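Local coordinates for protein putative mandelate racemase/muconate lactonizing enzyme (Bordetella bronchiseptica, PDB 3DDM) that is of unknown function but has the two-domain architecture of the enolase superfamily, an alpha+beta N-terminal domain packed against a TIM-type barrel, at residues V19-V24 with D37-L42; W54-C59 with L310-G315; G153-N158 with D338-P343; V15-F20 with R71-V76. The protein carries 1 engineered substitution. All coordinates share one frame; numbering follows the deposited sequence.

Contact 1: V19-V24 with D37-L42; sequences VFRYPV and DRPAVL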
loop_
_atom_site.group_PDB
_atom_site.type_symbol
_atom_site.label_atom_id
_atom_site.label_comp_id
_atom_site.label_asym_id
_atom_site.label_seq_id
_atom_site.Cartn_x
_atom_site.Cartn_y
_atom_site.Cartn_z
ATOM N N VAL A 19 -16.605 4.336 -10.753
ATOM C CA VAL A 19 -16.507 2.983 -10.230
ATOM C C VAL A 19 -17.722 2.159 -10.637
ATOM O O VAL A 19 -18.836 2.667 -10.699
ATOM C CB VAL A 19 -16.409 2.982 -8.696
ATOM C CG1 VAL A 19 -16.216 1.562 -8.196
ATOM C CG2 VAL A 19 -15.266 3.882 -8.246
ATOM N N PHE A 20 -17.488 0.884 -10.925
ATOM C CA PHE A 20 -18.542 -0.036 -11.321
ATOM C C PHE A 20 -18.332 -1.352 -10.614
ATOM O O PHE A 20 -17.194 -1.779 -10.411
ATOM C CB PHE A 20 -18.524 -0.275 -12.827
ATOM C CG PHE A 20 -18.831 0.942 -13.624
ATOM C CD1 PHE A 20 -17.811 1.764 -14.083
ATOM C CD2 PHE A 20 -20.147 1.301 -13.877
ATOM C CE1 PHE A 20 -18.096 2.933 -14.784
ATOM C CE2 PHE A 20 -20.444 2.465 -14.575
ATOM C CZ PHE A 20 -19.414 3.285 -15.030
ATOM N N ARG A 21 -19.429 -1.983 -10.220
ATOM C CA ARG A 21 -19.351 -3.267 -9.551
ATOM C C ARG A 21 -20.469 -4.118 -10.114
ATOM O O ARG A 21 -21.642 -3.896 -9.825
ATOM C CB ARG A 21 -19.495 -3.107 -8.032
ATOM C CG ARG A 21 -18.618 -2.004 -7.452
ATOM C CD ARG A 21 -18.389 -2.162 -5.955
ATOM N NE ARG A 21 -17.520 -3.301 -5.693
ATOM C CZ ARG A 21 -16.351 -3.237 -5.063
ATOM N NH1 ARG A 21 -15.882 -2.085 -4.604
ATOM N NH2 ARG A 21 -15.638 -4.340 -4.918
ATOM N N TYR A 22 -20.094 -5.072 -10.956
ATOM C CA TYR A 22 -21.057 -5.968 -11.568
ATOM C C TYR A 22 -21.272 -7.166 -10.656
ATOM O O TYR A 22 -20.345 -7.941 -10.413
ATOM C CB TYR A 22 -20.551 -6.463 -12.915
ATOM C CG TYR A 22 -21.623 -7.203 -13.665
ATOM C CD1 TYR A 22 -22.574 -6.512 -14.416
ATOM C CD2 TYR A 22 -21.725 -8.591 -13.579
ATOM C CE1 TYR A 22 -23.601 -7.184 -15.066
ATOM C CE2 TYR A 22 -22.751 -9.275 -14.221
ATOM C CZ TYR A 22 -23.682 -8.563 -14.964
ATOM O OH TYR A 22 -24.686 -9.237 -15.616
ATOM N N PRO A 23 -22.499 -7.333 -10.137
ATOM C CA PRO A 23 -22.808 -8.455 -9.244
ATOM C C PRO A 23 -22.858 -9.779 -9.993
ATOM O O PRO A 23 -23.546 -9.910 -11.001
ATOM C CB PRO A 23 -24.156 -8.056 -8.639
ATOM C CG PRO A 23 -24.807 -7.298 -9.744
ATOM C CD PRO A 23 -23.669 -6.446 -10.297
ATOM N N VAL A 24 -22.110 -10.753 -9.494
ATOM C CA VAL A 24 -22.045 -12.065 -10.113
ATOM C C VAL A 24 -22.861 -13.084 -9.320
ATOM O O VAL A 24 -23.667 -13.826 -9.886
ATOM C CB VAL A 24 -20.585 -12.536 -10.203
ATOM C CG1 VAL A 24 -19.984 -12.562 -8.821
ATOM C CG2 VAL A 24 -20.511 -13.916 -10.844
ATOM N N ASP A 37 -18.497 -9.926 -6.735
ATOM C CA ASP A 37 -18.793 -9.006 -7.828
ATOM C C ASP A 37 -17.489 -8.556 -8.486
ATOM O O ASP A 37 -16.442 -8.492 -7.838
ATOM C CB ASP A 37 -19.562 -7.788 -7.317
ATOM C CG ASP A 37 -18.789 -7.008 -6.275
ATOM O OD1 ASP A 37 -18.639 -7.517 -5.141
ATOM O OD2 ASP A 37 -18.318 -5.892 -6.593
ATOM N N ARG A 38 -17.563 -8.257 -9.779
ATOM C CA ARG A 38 -16.408 -7.812 -10.547
ATOM C C ARG A 38 -16.368 -6.290 -10.493
ATOM O O ARG A 38 -17.293 -5.625 -10.948
ATOM C CB ARG A 38 -16.539 -8.287 -11.992
ATOM C CG ARG A 38 -16.882 -9.772 -12.112
ATOM C CD ARG A 38 -15.758 -10.577 -12.745
ATOM N NE ARG A 38 -14.523 -10.489 -11.976
ATOM C CZ ARG A 38 -13.311 -10.678 -12.489
ATOM N NH1 ARG A 38 -13.164 -10.966 -13.776
ATOM N NH2 ARG A 38 -12.242 -10.572 -11.712
ATOM N N PRO A 39 -15.295 -5.718 -9.924
ATOM C CA PRO A 39 -15.152 -4.265 -9.812
ATOM C C PRO A 39 -14.395 -3.654 -10.980
ATOM O O PRO A 39 -13.772 -4.356 -11.760
ATOM C CB PRO A 39 -14.391 -4.110 -8.508
ATOM C CG PRO A 39 -13.412 -5.236 -8.606
ATOM C CD PRO A 39 -14.242 -6.402 -9.150
ATOM N N ALA A 40 -14.450 -2.334 -11.091
ATOM C CA ALA A 40 -13.747 -1.630 -12.154
ATOM C C ALA A 40 -13.685 -0.126 -11.874
ATOM O O ALA A 40 -14.593 0.444 -11.266
ATOM C CB ALA A 40 -14.428 -1.880 -13.481
ATOM N N VAL A 41 -12.597 0.508 -12.293
ATOM C CA VAL A 41 -12.450 1.950 -12.121
ATOM C C VAL A 41 -11.957 2.506 -13.444
ATOM O O VAL A 41 -10.823 2.255 -13.852
ATOM C CB VAL A 41 -11.437 2.317 -11.014
ATOM C CG1 VAL A 41 -11.293 3.825 -10.931
ATOM C CG2 VAL A 41 -11.904 1.789 -9.682
ATOM N N LEU A 42 -12.828 3.236 -14.128
ATOM C CA LEU A 42 -12.475 3.836 -15.408
ATOM C C LEU A 42 -12.179 5.311 -15.170
ATOM O O LEU A 42 -12.845 5.972 -14.370
ATOM C CB LEU A 42 -13.627 3.672 -16.409
ATOM C CG LEU A 42 -14.130 2.238 -16.664
ATOM C CD1 LEU A 42 -15.240 2.260 -17.719
ATOM C CD2 LEU A 42 -12.980 1.345 -17.121
#
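Strands 19-23 and 37-42 run antiparallel at 165°, with Phe20 opposite Ala40 and Tyr22 opposite Arg38 in hydrogen-bonded pairs, and Val19-Val41, Arg21-Pro39 and Pro23-Asp37 as the non-hydrogen-bonded pairs. Tyr22 and Arg38 exchange two backbone hydrogen bonds. Phe20 N also gives a sound bond to Ala40 O, while the return bond from Ala40 N to Phe20 O is weak. The polar centre of the contact is a salt bridge on the face that carries Val19, Arg21 and Val41: Arg21 NE reaches Asp37 OD2 at 2.9 Å, nearly straight at 178°. The oxygen lies in the guanidinium plane and is met on its syn side, although the two flat groups are well rotated from each other. Asp37 CG stands between its own backbone N and carbonyl carbon (chi1 60°), which places it on the face where Arg21 NE lies. Pro39 CB sits over one face of the guanidinium, toward its rim, 3.8 Å from Arg21 NH2. Arg21 NH1 has a second acidic partner, Glu67 of helix 65-81, which covers this face.

These strands open the three-stranded antiparallel meander of the N-terminal domain; the connection between them, 25-35, is not modelled. In enolase-superfamily relatives the equivalent connection commonly folds over the active site.

On the other face Phe20 CE1 meets Leu42 CD1 at 4.2 Å, the side chains crossing at about a right angle, and helix 374-380 packs against both. Tyr22 and Ala40 touch helix 343-346, and the guanidinium of Arg38 turns away from Tyr22 to pair with Asp338.

Contact 2: W54-C59 with L310-G315; sequences WGEVWC and LGAGIG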
loop_
_atom_site.group_PDB
_atom_site.type_symbol
_atom_site.label_atom_id
_atom_site.label_comp_id
_atom_site.label_asym_id
_atom_site.label_seq_id
_atom_site.Cartn_x
_atom_site.Cartn_y
_atom_site.Cartn_z
ATOM N N TRP A 54 -9.463 8.006 -22.289
ATOM C CA TRP A 54 -9.909 7.030 -21.296
ATOM C C TRP A 54 -8.854 6.040 -20.824
ATOM O O TRP A 54 -7.962 5.649 -21.576
ATOM C CB TRP A 54 -11.104 6.240 -21.828
ATOM C CG TRP A 54 -12.323 7.064 -22.056
ATOM C CD1 TRP A 54 -12.674 7.711 -23.205
ATOM C CD2 TRP A 54 -13.357 7.335 -21.106
ATOM N NE1 TRP A 54 -13.872 8.367 -23.029
ATOM C CE2 TRP A 54 -14.312 8.154 -21.749
ATOM C CE3 TRP A 54 -13.572 6.962 -19.769
ATOM C CZ2 TRP A 54 -15.460 8.609 -21.105
ATOM C CZ3 TRP A 54 -14.722 7.415 -19.125
ATOM C CH2 TRP A 54 -15.649 8.231 -19.798
ATOM N N GLY A 55 -8.982 5.627 -19.568
ATOM C CA GLY A 55 -8.060 4.663 -19.000
ATOM C C GLY A 55 -8.726 3.803 -17.937
ATOM O O GLY A 55 -9.898 4.005 -17.599
ATOM N N GLU A 56 -7.977 2.840 -17.408
ATOM C CA GLU A 56 -8.487 1.952 -16.369
ATOM C C GLU A 56 -7.459 1.820 -15.249
ATOM O O GLU A 56 -6.258 1.788 -15.498
ATOM C CB GLU A 56 -8.795 0.559 -16.943
ATOM C CG GLU A 56 -9.603 -0.307 -15.982
ATOM C CD GLU A 56 -10.155 -1.590 -16.608
ATOM O OE1 GLU A 56 -10.623 -1.551 -17.768
ATOM O OE2 GLU A 56 -10.140 -2.639 -15.922
ATOM N N VAL A 57 -7.925 1.767 -14.011
ATOM C CA VAL A 57 -7.017 1.608 -12.888
ATOM C C VAL A 57 -7.238 0.223 -12.305
ATOM O O VAL A 57 -8.339 -0.098 -11.863
ATOM C CB VAL A 57 -7.265 2.653 -11.783
ATOM C CG1 VAL A 57 -6.327 2.393 -10.613
ATOM C CG2 VAL A 57 -7.054 4.052 -12.330
ATOM N N TRP A 58 -6.193 -0.600 -12.324
ATOM C CA TRP A 58 -6.264 -1.952 -11.787
ATOM C C TRP A 58 -6.911 -1.916 -10.406
ATOM O O TRP A 58 -6.600 -1.036 -9.582
ATOM C CB TRP A 58 -4.861 -2.539 -11.662
ATOM C CG TRP A 58 -4.854 -3.962 -11.190
ATOM C CD1 TRP A 58 -4.986 -5.084 -11.963
ATOM C CD2 TRP A 58 -4.755 -4.418 -9.835
ATOM N NE1 TRP A 58 -4.977 -6.208 -11.173
ATOM C CE2 TRP A 58 -4.835 -5.830 -9.862
ATOM C CE3 TRP A 58 -4.611 -3.770 -8.599
ATOM C CZ2 TRP A 58 -4.772 -6.608 -8.699
ATOM C CZ3 TRP A 58 -4.552 -4.541 -7.446
ATOM C CH2 TRP A 58 -4.631 -5.948 -7.505
ATOM N N CYS A 59 -7.803 -2.863 -10.136
ATOM C CA CYS A 59 -8.444 -2.877 -8.830
ATOM C C CYS A 59 -9.084 -4.205 -8.467
ATOM O O CYS A 59 -10.078 -4.237 -7.744
ATOM C CB CYS A 59 -9.502 -1.768 -8.753
ATOM S SG CYS A 59 -11.014 -2.106 -9.694
ATOM N N LEU A 310 -6.901 -9.047 -16.325
ATOM C CA LEU A 310 -8.095 -9.711 -15.817
ATOM C C LEU A 310 -9.125 -8.704 -15.278
ATOM O O LEU A 310 -10.014 -9.049 -14.499
ATOM C CB LEU A 310 -7.730 -10.730 -14.720
ATOM C CG LEU A 310 -6.666 -11.836 -14.885
ATOM C CD1 LEU A 310 -6.677 -12.413 -16.303
ATOM C CD2 LEU A 310 -5.296 -11.265 -14.568
ATOM N N GLY A 311 -9.010 -7.453 -15.699
ATOM C CA GLY A 311 -9.958 -6.452 -15.240
ATOM C C GLY A 311 -11.043 -6.232 -16.275
ATOM O O GLY A 311 -11.476 -7.179 -16.932
ATOM N N ALA A 312 -11.476 -4.980 -16.423
ATOM C CA ALA A 312 -12.518 -4.624 -17.378
ATOM C C ALA A 312 -11.946 -4.443 -18.783
ATOM O O ALA A 312 -10.738 -4.564 -18.993
ATOM C CB ALA A 312 -13.227 -3.352 -16.921
ATOM N N GLY A 313 -12.824 -4.128 -19.733
ATOM C CA GLY A 313 -12.422 -3.968 -21.118
ATOM C C GLY A 313 -11.401 -2.905 -21.487
ATOM O O GLY A 313 -10.519 -3.156 -22.318
ATOM N N ILE A 314 -11.510 -1.723 -20.893
ATOM C CA ILE A 314 -10.581 -0.644 -21.211
ATOM C C ILE A 314 -9.130 -1.064 -21.002
ATOM O O ILE A 314 -8.284 -0.873 -21.880
ATOM C CB ILE A 314 -10.883 0.612 -20.359
ATOM C CG1 ILE A 314 -12.290 1.123 -20.686
ATOM C CG2 ILE A 314 -9.874 1.714 -20.653
ATOM C CD1 ILE A 314 -12.465 1.559 -22.128
ATOM N N GLY A 315 -8.849 -1.646 -19.840
ATOM C CA GLY A 315 -7.499 -2.074 -19.534
ATOM C C GLY A 315 -7.043 -3.164 -20.471
ATOM O O GLY A 315 -5.879 -3.210 -20.858
#
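Glu56 and the start of helix 313-325 form a buried interdomain contact, in which a carboxylate from the last strand of the N-terminal sheet enters the first turn of a barrel helix. Glu56 CG is anti to its backbone N (chi1 -168°) and the chain beyond is extended, carrying the acid straight across. Its two oxygens take separate backbone N-H groups: OE2 accepts from Ala312 N at 2.7 Å through its syn lone pair, and OE1 accepts from Gly315 N at 2.7 Å, the donor lying 61° out of the carboxylate plane. Ala312 is the N-cap residue, so Glu56 takes up the amide of the cap and one in the opening turn. Tyr309 OH adds a further bond to OE2.

In the barrel of this superfamily the helix follows the strand 304-309 through a loop at the C-terminal end of the strands, the end against which the N-terminal domain packs. Ala312 CB lies beyond the two carboxylate oxygens, about equally far from each and off their plane. Ile314 CG2, anti to its own backbone N, rests on Gly55 C at 3.6 Å, and its side chain also touches Leu42. The helix's positive end probably stabilises the negative charge of the buried Glu56.

Contact 3: G153-N158 with D338-P343; sequences GINPEN and DANDNP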
loop_
_atom_site.group_PDB
_atom_site.type_symbol
_atom_site.label_atom_id
_atom_site.label_comp_id
_atom_site.label_asym_id
_atom_site.label_seq_id
_atom_site.Cartn_x
_atom_site.Cartn_y
_atom_site.Cartn_z
ATOM N N GLY A 153 -6.595 -18.021 -16.540
ATOM C CA GLY A 153 -7.242 -18.257 -15.262
ATOM C C GLY A 153 -8.361 -19.267 -15.155
ATOM O O GLY A 153 -9.370 -19.002 -14.506
ATOM N N ILE A 154 -8.177 -20.422 -15.781
ATOM C CA ILE A 154 -9.145 -21.511 -15.743
ATOM C C ILE A 154 -9.069 -22.165 -14.361
ATOM O O ILE A 154 -8.003 -22.623 -13.947
ATOM C CB ILE A 154 -8.789 -22.557 -16.809
ATOM C CG1 ILE A 154 -8.952 -21.933 -18.194
ATOM C CG2 ILE A 154 -9.625 -23.813 -16.625
ATOM C CD1 ILE A 154 -8.152 -22.623 -19.263
ATOM N N ASN A 155 -10.191 -22.213 -13.651
ATOM C CA ASN A 155 -10.213 -22.806 -12.318
ATOM C C ASN A 155 -9.923 -24.303 -12.323
ATOM O O ASN A 155 -10.262 -25.010 -13.272
ATOM C CB ASN A 155 -11.545 -22.521 -11.625
ATOM C CG ASN A 155 -11.555 -21.172 -10.911
ATOM O OD1 ASN A 155 -11.639 -20.115 -11.545
ATOM N ND2 ASN A 155 -11.456 -21.204 -9.581
ATOM N N PRO A 156 -9.297 -24.801 -11.243
ATOM C CA PRO A 156 -8.888 -26.186 -10.994
ATOM C C PRO A 156 -9.963 -27.249 -10.822
ATOM O O PRO A 156 -9.667 -28.444 -10.932
ATOM C CB PRO A 156 -8.027 -26.059 -9.742
ATOM C CG PRO A 156 -8.741 -24.996 -8.992
ATOM C CD PRO A 156 -8.983 -23.964 -10.068
ATOM N N GLU A 157 -11.194 -26.830 -10.543
ATOM C CA GLU A 157 -12.282 -27.788 -10.345
ATOM C C GLU A 157 -12.512 -28.686 -11.560
ATOM O O GLU A 157 -12.421 -29.911 -11.459
ATOM C CB GLU A 157 -13.577 -27.059 -9.985
ATOM C CG GLU A 157 -13.567 -26.364 -8.616
ATOM C CD GLU A 157 -12.578 -25.204 -8.538
ATOM O OE1 GLU A 157 -12.553 -24.381 -9.480
ATOM O OE2 GLU A 157 -11.839 -25.106 -7.531
ATOM N N ASN A 158 -12.804 -28.085 -12.708
ATOM C CA ASN A 158 -13.033 -28.861 -13.924
ATOM C C ASN A 158 -12.419 -28.183 -15.141
ATOM O O ASN A 158 -13.128 -27.656 -15.996
ATOM C CB ASN A 158 -14.534 -29.079 -14.126
ATOM C CG ASN A 158 -15.077 -30.206 -13.254
ATOM O OD1 ASN A 158 -16.222 -30.158 -12.788
ATOM N ND2 ASN A 158 -14.255 -31.237 -13.039
ATOM N N ASP A 338 -9.220 -12.904 -19.473
ATOM C CA ASP A 338 -9.940 -13.575 -18.387
ATOM C C ASP A 338 -10.876 -14.648 -18.952
ATOM O O ASP A 338 -11.715 -14.362 -19.802
ATOM C CB ASP A 338 -10.768 -12.552 -17.609
ATOM C CG ASP A 338 -11.175 -13.048 -16.233
ATOM O OD1 ASP A 338 -11.313 -14.280 -16.046
ATOM O OD2 ASP A 338 -11.364 -12.193 -15.341
ATOM N N ALA A 339 -10.748 -15.875 -18.470
ATOM C CA ALA A 339 -11.577 -16.967 -18.969
ATOM C C ALA A 339 -13.026 -16.920 -18.493
ATOM O O ALA A 339 -13.926 -17.390 -19.189
ATOM C CB ALA A 339 -10.950 -18.309 -18.593
ATOM N N ASN A 340 -13.244 -16.345 -17.312
ATOM C CA ASN A 340 -14.572 -16.252 -16.707
ATOM C C ASN A 340 -15.418 -15.116 -17.246
ATOM O O ASN A 340 -14.894 -14.145 -17.767
ATOM C CB ASN A 340 -14.436 -16.120 -15.192
ATOM C CG ASN A 340 -13.646 -17.271 -14.584
ATOM O OD1 ASN A 340 -12.418 -17.323 -14.696
ATOM N ND2 ASN A 340 -14.352 -18.213 -13.955
ATOM N N ASP A 341 -16.734 -15.243 -17.112
ATOM C CA ASP A 341 -17.645 -14.223 -17.604
ATOM C C ASP A 341 -17.609 -12.937 -16.794
ATOM O O ASP A 341 -17.631 -12.962 -15.564
ATOM C CB ASP A 341 -19.075 -14.762 -17.636
ATOM C CG ASP A 341 -19.240 -15.914 -18.612
ATOM O OD1 ASP A 341 -18.472 -15.965 -19.603
ATOM O OD2 ASP A 341 -20.145 -16.756 -18.398
ATOM N N ASN A 342 -17.546 -11.810 -17.497
ATOM C CA ASN A 342 -17.524 -10.496 -16.863
ATOM C C ASN A 342 -17.916 -9.448 -17.899
ATOM O O ASN A 342 -17.125 -9.083 -18.768
ATOM C CB ASN A 342 -16.133 -10.190 -16.289
ATOM C CG ASN A 342 -16.051 -8.811 -15.592
ATOM O OD1 ASN A 342 -15.009 -8.461 -15.032
ATOM N ND2 ASN A 342 -17.138 -8.035 -15.634
ATOM N N PRO A 343 -19.157 -8.957 -17.817
ATOM C CA PRO A 343 -19.662 -7.948 -18.746
ATOM C C PRO A 343 -18.816 -6.691 -18.741
ATOM O O PRO A 343 -18.708 -6.014 -19.763
ATOM C CB PRO A 343 -21.078 -7.697 -18.245
ATOM C CG PRO A 343 -21.463 -9.034 -17.654
ATOM C CD PRO A 343 -20.216 -9.398 -16.891
#
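Asn340 reaches across toward Gly153 and Asn155, its CG anti to its carbonyl carbon (chi1 -57°). Asn340 CB is still 5.9 Å from Gly153 O; Asn340 CG comes to 4.6 Å from Gly153 O, and the amide then divides. OD1 lies 3.5 Å from Gly153 O, but both are acceptors, so the pair is no hydrogen bond. Asn340 ND2 has Asn155 OD1 as its nearest atom across the contact, at 4.1 Å, too far for a hydrogen bond. The two amide planes are nearly perpendicular (87°), and the side chains cross at about a right angle. The other end of that amide, Asn155 ND2, makes a weak hydrogen bond to Glu157 OE1 in its own segment.

The contact lies at the ends of strands 146-154 and 334-338, which are parallel neighbours and bring the first and the last parallel strands of the barrel together, closing its wall. Just beyond these strand ends the two segments diverge, consistent with the small surface they share (138 Å²). A backbone bond between Ala339 and Ser152 carries the strand pairing up to this point.

Nearer the strand ends, Ala339 CB meets Ile154 CG1 at 4.2 Å and Gly153 C at 4.4 Å. The Ile154 side chain mainly turns the other way, onto helix 159-169 and strand 174-177. The turn that carries Asn340 is an Asx turn: Asn340 N gives a bond of 3.1 Å to Asp338 OD1, coming in 42° out of the carboxylate plane. This bond fixes the backbone from which the Asn340 side chain sets out, and Ala339 O is held in addition by Lys166 NZ.

Contact 4: V15-F20 with R71-V76; sequences VRAHVF and RLVETV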
loop_
_atom_site.group_PDB
_atom_site.type_symbol
_atom_site.label_atom_id
_atom_site.label_comp_id
_atom_site.label_asym_id
_atom_site.label_seq_id
_atom_site.Cartn_x
_atom_site.Cartn_y
_atom_site.Cartn_z
ATOM N N VAL A 15 -10.496 15.751 -14.456
ATOM C CA VAL A 15 -10.147 14.337 -14.320
ATOM C C VAL A 15 -11.162 13.634 -13.427
ATOM O O VAL A 15 -11.240 13.911 -12.230
ATOM C CB VAL A 15 -8.745 14.174 -13.699
ATOM C CG1 VAL A 15 -8.404 12.705 -13.571
ATOM C CG2 VAL A 15 -7.711 14.894 -14.544
ATOM N N ARG A 16 -11.940 12.723 -13.999
ATOM C CA ARG A 16 -12.947 12.018 -13.212
ATOM C C ARG A 16 -12.753 10.512 -13.200
ATOM O O ARG A 16 -12.247 9.927 -14.162
ATOM C CB ARG A 16 -14.353 12.345 -13.729
ATOM C CG ARG A 16 -14.615 13.833 -13.855
ATOM C CD ARG A 16 -16.089 14.155 -14.100
ATOM N NE ARG A 16 -16.922 13.858 -12.933
ATOM C CZ ARG A 16 -18.167 14.305 -12.762
ATOM N NH1 ARG A 16 -18.736 15.080 -13.686
ATOM N NH2 ARG A 16 -18.840 13.978 -11.662
ATOM N N ALA A 17 -13.159 9.890 -12.099
ATOM C CA ALA A 17 -13.050 8.448 -11.946
ATOM C C ALA A 17 -14.440 7.878 -11.715
ATOM O O ALA A 17 -15.218 8.431 -10.944
ATOM C CB ALA A 17 -12.152 8.116 -10.772
ATOM N N HIS A 18 -14.758 6.781 -12.394
ATOM C CA HIS A 18 -16.061 6.153 -12.234
ATOM C C HIS A 18 -15.870 4.725 -11.786
ATOM O O HIS A 18 -15.069 3.986 -12.363
ATOM C CB HIS A 18 -16.834 6.169 -13.550
ATOM C CG HIS A 18 -16.833 7.502 -14.224
ATOM N ND1 HIS A 18 -15.920 7.837 -15.201
ATOM C CD2 HIS A 18 -17.583 8.607 -14.012
ATOM C CE1 HIS A 18 -16.107 9.092 -15.563
ATOM N NE2 HIS A 18 -17.108 9.583 -14.856
ATOM N N VAL A 19 -16.605 4.336 -10.753
ATOM C CA VAL A 19 -16.507 2.983 -10.230
ATOM C C VAL A 19 -17.722 2.159 -10.637
ATOM O O VAL A 19 -18.836 2.667 -10.699
ATOM C CB VAL A 19 -16.409 2.982 -8.696
ATOM C CG1 VAL A 19 -16.216 1.562 -8.196
ATOM C CG2 VAL A 19 -15.266 3.882 -8.246
ATOM N N PHE A 20 -17.488 0.884 -10.925
ATOM C CA PHE A 20 -18.542 -0.036 -11.321
ATOM C C PHE A 20 -18.332 -1.352 -10.614
ATOM O O PHE A 20 -17.194 -1.779 -10.411
ATOM C CB PHE A 20 -18.524 -0.275 -12.827
ATOM C CG PHE A 20 -18.831 0.942 -13.624
ATOM C CD1 PHE A 20 -17.811 1.764 -14.083
ATOM C CD2 PHE A 20 -20.147 1.301 -13.877
ATOM C CE1 PHE A 20 -18.096 2.933 -14.784
ATOM C CE2 PHE A 20 -20.444 2.465 -14.575
ATOM C CZ PHE A 20 -19.414 3.285 -15.030
ATOM N N ARG A 71 -10.955 7.487 -5.475
ATOM C CA ARG A 71 -10.776 8.667 -4.634
ATOM C C ARG A 71 -9.370 9.221 -4.817
ATOM O O ARG A 71 -9.186 10.432 -4.945
ATOM C CB ARG A 71 -10.998 8.345 -3.153
ATOM C CG ARG A 71 -12.454 8.173 -2.746
ATOM C CD ARG A 71 -13.283 9.424 -3.070
ATOM N NE ARG A 71 -13.138 10.521 -2.100
ATOM C CZ ARG A 71 -13.550 11.775 -2.313
ATOM N NH1 ARG A 71 -14.131 12.109 -3.466
ATOM N NH2 ARG A 71 -13.392 12.696 -1.368
ATOM N N LEU A 72 -8.375 8.337 -4.824
ATOM C CA LEU A 72 -6.991 8.769 -5.004
ATOM C C LEU A 72 -6.834 9.577 -6.282
ATOM O O LEU A 72 -6.160 10.615 -6.291
ATOM C CB LEU A 72 -6.040 7.568 -5.056
ATOM C CG LEU A 72 -5.652 6.946 -3.710
ATOM C CD1 LEU A 72 -4.672 5.812 -3.945
ATOM C CD2 LEU A 72 -5.039 8.003 -2.808
ATOM N N VAL A 73 -7.458 9.096 -7.357
ATOM C CA VAL A 73 -7.384 9.769 -8.648
ATOM C C VAL A 73 -7.990 11.170 -8.603
ATOM O O VAL A 73 -7.399 12.124 -9.113
ATOM C CB VAL A 73 -8.091 8.942 -9.749
ATOM C CG1 VAL A 73 -8.244 9.769 -11.028
ATOM C CG2 VAL A 73 -7.291 7.695 -10.034
ATOM N N GLU A 74 -9.157 11.296 -7.981
ATOM C CA GLU A 74 -9.824 12.590 -7.901
ATOM C C GLU A 74 -9.300 13.537 -6.811
ATOM O O GLU A 74 -9.258 14.745 -7.019
ATOM C CB GLU A 74 -11.341 12.390 -7.745
ATOM C CG GLU A 74 -11.984 11.643 -8.920
ATOM C CD GLU A 74 -13.510 11.520 -8.822
ATOM O OE1 GLU A 74 -14.017 11.122 -7.745
ATOM O OE2 GLU A 74 -14.204 11.806 -9.828
ATOM N N THR A 75 -8.881 13.011 -5.664
ATOM C CA THR A 75 -8.397 13.881 -4.589
ATOM C C THR A 75 -6.888 14.120 -4.523
ATOM O O THR A 75 -6.451 15.100 -3.927
ATOM C CB THR A 75 -8.839 13.369 -3.194
ATOM O OG1 THR A 75 -8.134 12.164 -2.878
ATOM C CG2 THR A 75 -10.333 13.082 -3.173
ATOM N N VAL A 76 -6.088 13.252 -5.128
ATOM C CA VAL A 76 -4.640 13.420 -5.065
ATOM C C VAL A 76 -3.935 13.634 -6.399
ATOM O O VAL A 76 -3.129 14.555 -6.542
ATOM C CB VAL A 76 -3.999 12.217 -4.350
ATOM C CG1 VAL A 76 -2.488 12.211 -4.549
ATOM C CG2 VAL A 76 -4.349 12.267 -2.877
#
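Glu74 CG is anti to its carbonyl carbon (chi1 -61°) and the chain beyond it is extended, which takes the carboxylate from helix 71-76 over to Ala17 on strand 15-20. Val73 CG1, anti to its backbone N (chi1 169°), is directed at Val15. At the end of the glutamate, OE2 accepts from Ala17 N at 3.1 Å in a nearly straight bond (172°), the donor standing well above the carboxylate plane. The same oxygen is 3.6 Å from Arg16 CA, and Glu74 CG packs on Ala17 CB at 4.0 Å. Next to this, Val73 CG1 meets Val15 CG1 at 3.9 Å, the two side chains crossing at about a right angle, and touches Ala17 CB at 4.3 Å.

Helix 65-81 here lies along an edge strand, 14-23, of the N-terminal domain's sheet. Helix 110-131 packs on Val15 and Val73 as well, while Arg71, Leu72 and Thr75 touch the second subunit.

Arg16 and His18 pair by backbone bonds with strand 37-46, leaving the N-H of Ala17 on the outer edge of the sheet; Glu74 supplies it with an acceptor. Arg16 NE stays 4.6 Å from Glu74 OE2, not in contact, yet its positive charge would probably favour the carboxylate here.

In the fold
Contacts 1, 2 and 4 share one antiparallel sheet. Contact 4 starts on the same strand as contact 1 (centres 14 Å apart), and His18 N bonds Leu42 O between them. Contact 2 lies 10 Å from contact 1 between centres: Val41 O takes a probable hydrogen bond from Val57 N, and Leu42 CD2 packs on Ile314 CG1 at 3.6 Å, joining sheet and barrel. Contact 3 belongs to the barrel, 17 Å from contact 1 between centres, yet the two meet through the salt bridge of Arg38 NH1 with Asp338 OD2 (2.7 Å). Contacts 3 and 4 lie farthest apart, 29 Å between centres, without touching.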